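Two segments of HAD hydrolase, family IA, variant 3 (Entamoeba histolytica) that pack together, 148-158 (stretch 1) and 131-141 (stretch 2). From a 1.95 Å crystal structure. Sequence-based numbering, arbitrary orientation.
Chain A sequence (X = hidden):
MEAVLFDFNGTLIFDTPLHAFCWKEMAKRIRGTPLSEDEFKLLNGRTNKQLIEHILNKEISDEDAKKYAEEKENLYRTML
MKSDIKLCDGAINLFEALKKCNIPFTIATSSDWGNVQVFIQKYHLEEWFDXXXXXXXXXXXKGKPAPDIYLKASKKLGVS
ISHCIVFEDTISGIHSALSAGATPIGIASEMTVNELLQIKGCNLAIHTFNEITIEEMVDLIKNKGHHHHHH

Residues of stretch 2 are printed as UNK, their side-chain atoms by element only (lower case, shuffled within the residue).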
# COMPACT_ATOMS: atom_id res chain seq x y z
N ASP A 148 -13.47 -3.60 -0.23
CA ASP A 148 -13.62 -3.94 -1.65
C ASP A 148 -12.30 -4.40 -2.28
O ASP A 148 -12.27 -5.41 -2.98
CB ASP A 148 -14.16 -2.73 -2.41
CG ASP A 148 -15.46 -2.20 -1.83
OD1 ASP A 148 -15.78 -2.55 -0.67
OD2 ASP A 148 -16.14 -1.43 -2.53
N ILE A 149 -11.21 -3.67 -2.04
CA ILE A 149 -9.97 -3.98 -2.77
C ILE A 149 -9.47 -5.38 -2.46
O ILE A 149 -8.90 -6.05 -3.34
CB ILE A 149 -8.89 -2.91 -2.50
CG1 ILE A 149 -7.77 -3.01 -3.53
CG2 ILE A 149 -8.29 -3.01 -1.08
CD1 ILE A 149 -6.76 -1.88 -3.40
N TYR A 150 -9.67 -5.89 -1.24
CA TYR A 150 -9.13 -7.21 -0.94
C TYR A 150 -10.07 -8.34 -1.36
O TYR A 150 -9.59 -9.41 -1.74
CB TYR A 150 -8.76 -7.32 0.55
CG TYR A 150 -7.47 -6.56 0.81
CD1 TYR A 150 -6.32 -6.87 0.10
CD2 TYR A 150 -7.42 -5.50 1.72
CE1 TYR A 150 -5.14 -6.17 0.28
CE2 TYR A 150 -6.23 -4.78 1.92
CZ TYR A 150 -5.10 -5.11 1.18
OH TYR A 150 -3.90 -4.44 1.35
N LEU A 151 -11.39 -8.11 -1.31
CA LEU A 151 -12.32 -9.05 -1.94
C LEU A 151 -12.03 -9.17 -3.43
O LEU A 151 -12.09 -10.26 -4.01
CB LEU A 151 -13.76 -8.59 -1.72
CG LEU A 151 -14.12 -8.47 -0.25
CD1 LEU A 151 -15.51 -7.85 -0.10
CD2 LEU A 151 -14.05 -9.84 0.41
N LYS A 152 -11.73 -8.04 -4.07
CA LYS A 152 -11.41 -8.03 -5.49
C LYS A 152 -10.16 -8.87 -5.76
O LYS A 152 -10.13 -9.67 -6.71
CB LYS A 152 -11.21 -6.58 -5.93
CG LYS A 152 -11.24 -6.32 -7.40
CD LYS A 152 -11.48 -4.82 -7.65
CE LYS A 152 -11.29 -4.43 -9.13
NZ LYS A 152 -12.35 -4.99 -10.03
N ALA A 153 -9.13 -8.73 -4.92
CA ALA A 153 -7.90 -9.50 -5.09
C ALA A 153 -8.13 -10.99 -4.85
O ALA A 153 -7.60 -11.83 -5.60
CB ALA A 153 -6.82 -8.96 -4.16
N SER A 154 -8.88 -11.34 -3.81
CA SER A 154 -9.09 -12.76 -3.56
C SER A 154 -9.91 -13.40 -4.67
O SER A 154 -9.62 -14.53 -5.09
CB SER A 154 -9.76 -12.97 -2.19
OG SER A 154 -10.98 -12.26 -2.11
N LYS A 155 -10.92 -12.69 -5.17
CA LYS A 155 -11.72 -13.22 -6.28
C LYS A 155 -10.88 -13.37 -7.54
O LYS A 155 -11.07 -14.32 -8.31
CB LYS A 155 -12.93 -12.32 -6.54
CG LYS A 155 -13.77 -12.72 -7.75
CD LYS A 155 -15.02 -11.86 -7.84
CE LYS A 155 -15.66 -11.91 -9.21
NZ LYS A 155 -16.82 -10.97 -9.29
N LYS A 156 -9.94 -12.45 -7.77
CA LYS A 156 -9.05 -12.56 -8.92
C LYS A 156 -8.18 -13.81 -8.83
O LYS A 156 -7.91 -14.46 -9.84
CB LYS A 156 -8.18 -11.30 -9.04
CG LYS A 156 -7.61 -11.05 -10.42
CD LYS A 156 -8.69 -10.66 -11.42
CE LYS A 156 -8.09 -10.26 -12.75
NZ LYS A 156 -9.15 -9.87 -13.71
N LEU A 157 -7.73 -14.16 -7.63
CA LEU A 157 -6.93 -15.37 -7.47
C LEU A 157 -7.78 -16.62 -7.31
O LEU A 157 -7.22 -17.72 -7.27
CB LEU A 157 -5.99 -15.22 -6.27
CG LEU A 157 -4.92 -14.14 -6.40
CD1 LEU A 157 -4.00 -14.15 -5.18
CD2 LEU A 157 -4.13 -14.34 -7.68
N GLY A 158 -9.10 -16.48 -7.25
CA GLY A 158 -9.97 -17.64 -7.15
C GLY A 158 -9.93 -18.33 -5.80
O GLY A 158 -10.13 -19.55 -5.74
N UNK A 131 0.53 -9.51 -14.40
CA UNK A 131 0.18 -8.08 -14.36
C UNK A 131 -1.32 -7.88 -14.40
O UNK A 131 -1.82 -6.88 -13.89
c UNK A 131 1.07 -6.98 -18.01
c UNK A 131 2.37 -7.31 -15.39
c UNK A 131 0.44 -7.77 -16.88
c UNK A 131 0.87 -7.28 -15.50
N UNK A 132 -2.07 -8.80 -15.00
CA UNK A 132 -3.52 -8.66 -15.08
C UNK A 132 -4.24 -8.98 -13.76
O UNK A 132 -5.41 -8.62 -13.62
c UNK A 132 -4.05 -9.55 -16.21
o UNK A 132 -6.14 -8.38 -16.42
c UNK A 132 -5.57 -9.49 -16.36
o UNK A 132 -6.20 -10.57 -16.42
N UNK A 133 -3.56 -9.61 -12.80
CA UNK A 133 -4.13 -9.88 -11.48
C UNK A 133 -3.68 -8.90 -10.41
O UNK A 133 -4.03 -9.07 -9.24
c UNK A 133 -3.79 -11.31 -11.03
c UNK A 133 -4.00 -13.80 -11.48
c UNK A 133 -4.59 -14.86 -12.40
c UNK A 133 -4.33 -12.41 -11.98
n UNK A 133 -4.17 -16.25 -12.03
N UNK A 134 -2.89 -7.89 -10.77
CA UNK A 134 -2.56 -6.81 -9.83
C UNK A 134 -3.79 -5.93 -9.69
O UNK A 134 -4.35 -5.45 -10.69
c UNK A 134 -1.34 -6.01 -10.31
c UNK A 134 1.14 -6.19 -10.89
c UNK A 134 -1.18 -4.72 -9.50
c UNK A 134 -0.06 -6.86 -10.28
N UNK A 135 -4.25 -5.73 -8.46
CA UNK A 135 -5.43 -4.91 -8.21
C UNK A 135 -4.97 -3.50 -7.89
O UNK A 135 -4.14 -3.30 -6.99
c UNK A 135 -7.56 -4.61 -6.88
c UNK A 135 -6.65 -6.94 -7.33
c UNK A 135 -6.29 -5.47 -7.06
c UNK A 135 -7.21 -7.20 -8.71
N UNK A 136 -5.49 -2.53 -8.63
CA UNK A 136 -5.17 -1.13 -8.40
C UNK A 136 -6.44 -0.30 -8.49
O UNK A 136 -7.50 -0.78 -8.89
c UNK A 136 -4.39 -1.82 -11.60
c UNK A 136 -5.59 0.42 -12.72
c UNK A 136 -4.11 -0.64 -9.41
c UNK A 136 -5.41 -0.74 -13.50
c UNK A 136 -4.57 -0.67 -10.82
c UNK A 136 -5.17 0.44 -11.40
c UNK A 136 -4.81 -1.85 -12.94
N UNK A 137 -6.32 0.98 -8.13
CA UNK A 137 -7.47 1.88 -8.19
C UNK A 137 -7.80 2.21 -9.63
O UNK A 137 -7.23 3.13 -10.23
c UNK A 137 -7.21 3.16 -7.40
o UNK A 137 -9.49 3.70 -7.81
n UNK A 137 -8.12 5.40 -7.23
c UNK A 137 -8.37 4.11 -7.48
N UNK A 138 -8.77 1.49 -10.19
CA UNK A 138 -9.32 1.83 -11.49
C UNK A 138 -10.70 2.43 -11.37
O UNK A 138 -11.47 2.39 -12.34
o UNK A 138 -10.84 -0.33 -10.74
c UNK A 138 -9.37 0.60 -12.39
c UNK A 138 -10.26 -0.50 -11.84
o UNK A 138 -10.40 -1.54 -12.53
N UNK A 139 -11.05 2.93 -10.18
CA UNK A 139 -12.27 3.70 -9.95
C UNK A 139 -13.52 2.85 -10.07
O UNK A 139 -14.61 3.36 -10.32
c UNK A 139 -11.06 6.76 -9.74
c UNK A 139 -11.14 5.81 -10.75
c UNK A 139 -9.95 7.57 -9.62
c UNK A 139 -10.07 5.68 -11.63
c UNK A 139 -8.96 6.49 -11.52
c UNK A 139 -8.90 7.44 -10.51
c UNK A 139 -12.34 4.91 -10.87
N UNK A 140 -13.40 1.54 -9.87
CA UNK A 140 -14.54 0.64 -9.92
C UNK A 140 -14.91 0.09 -8.54
O UNK A 140 -15.77 -0.79 -8.45
c UNK A 140 -14.28 -0.51 -10.89
o UNK A 140 -13.29 -1.39 -10.35
c UNK A 140 -13.81 0.02 -12.25
N UNK A 141 -14.29 0.58 -7.47
CA UNK A 141 -14.59 0.09 -6.14
C UNK A 141 -14.25 1.18 -5.11
O UNK A 141 -13.55 2.15 -5.41
c UNK A 141 -11.58 -0.66 -4.82
c UNK A 141 -9.53 -0.85 -6.10
c UNK A 141 -11.67 -1.39 -7.11
c UNK A 141 -10.20 -0.54 -4.90
c UNK A 141 -10.28 -1.28 -7.20
c UNK A 141 -13.84 -1.21 -5.83
c UNK A 141 -12.34 -1.09 -5.92
O HOH W 1 -11.72 -3.60 -12.40

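Position 131 carries four side-chain carbons, forked at the first, with one arm two carbons long. It does not reach stretch 1. The fork identifies Ile-131.

Position 132 has two side-chain carbons, the second bearing two oxygens. It lies by Lys-156. The side chain is a carboxylate on a single methylene, so the residue is Asp-132. Its backbone O lies 3.3 Å from Lys-156 CE. Its OD2 is 4.1 Å from Lys-156 NZ, so the opposite charges are near each other but beyond a salt bridge.

Position 133 has four carbons in a row ending in nitrogen. Its CA lies 3.8 Å from Lys-156 CG. The unbranched chain with a terminal nitrogen is Lys-133. Its CD packs 3.8 Å from Leu-157 CD2, so the aliphatic part of the chain serves as an apolar surface.

Position 134 again shows four carbons forked at the first, one arm two carbons long. Its CA-to-CB bond points away from stretch 1. This is Ile-134, buried without touching the helix.

Position 135 has the same four-carbon fork, but its CA-to-CB bond points toward the helix. It touches Ile-149, Lys-152, Ala-153 and Lys-156. The residue is Ile-135. Its CG2 lies 3.7 Å from Ile-149 CG1, and its CG1 lies 3.8 Å from Ala-153 CB. The helix backbone also comes close here: Ala-153 CA is 3.6 Å from Ile-135 CG1.

Position 136 has one carbon followed by a ring of six carbons. No oxygen is attached, so it is Phe-136. Its CA-to-CB bond points away from stretch 1.

Position 137 has two carbons, the second carrying one oxygen and one nitrogen. This amide is Asn-137, whose CA-to-CB bond also points away. Its OD1 accepts a hydrogen bond from the backbone N of position 139 at 2.9 Å.

Position 138 has two carbons, the second with two oxygens. It lies by Lys-152. It is Asp-138. Water 1 donates to its OD2 at 2.5 Å and accepts from Lys-152 NZ at 2.8 Å, bridging the stretches.

Position 139 has one carbon and a six-carbon ring, with no contact to stretch 1. It is Phe-139. Its phi is positive, at 68°.

Position 140 has one carbon carrying an oxygen and a methyl carbon. It lies by Lys-152. This is Thr-140. Its OG1 donates to Asp-138 OD1 at 2.7 Å and lies 3.7 Å from Lys-152 NZ.

Position 141 has one carbon and a six-carbon ring. Its CA-to-CB bond points toward the helix, and it lies by Asp-148, Ile-149 and Lys-152. It is Phe-141. Its ring meets Ile-149 and Lys-152 obliquely: CE1 is 3.6 Å from Ile-149 CB, and CD2 is 3.5 Å from Lys-152 CD. Its CB lies 3.8 Å from Asp-148 CB.

The contact buries 602 Å² and has no direct hydrogen bond across it. Ile-135 and Phe-141 supply its main apolar surface, packing on one side of the helix. The aliphatic parts of Lys-152 and Lys-156 extend that packing. Polar linkage comes through water 1. The helix and the short, weakly bonded strand run roughly antiparallel, at 148°.

Stretch 2 (131-141) IDKIIFNDFTF
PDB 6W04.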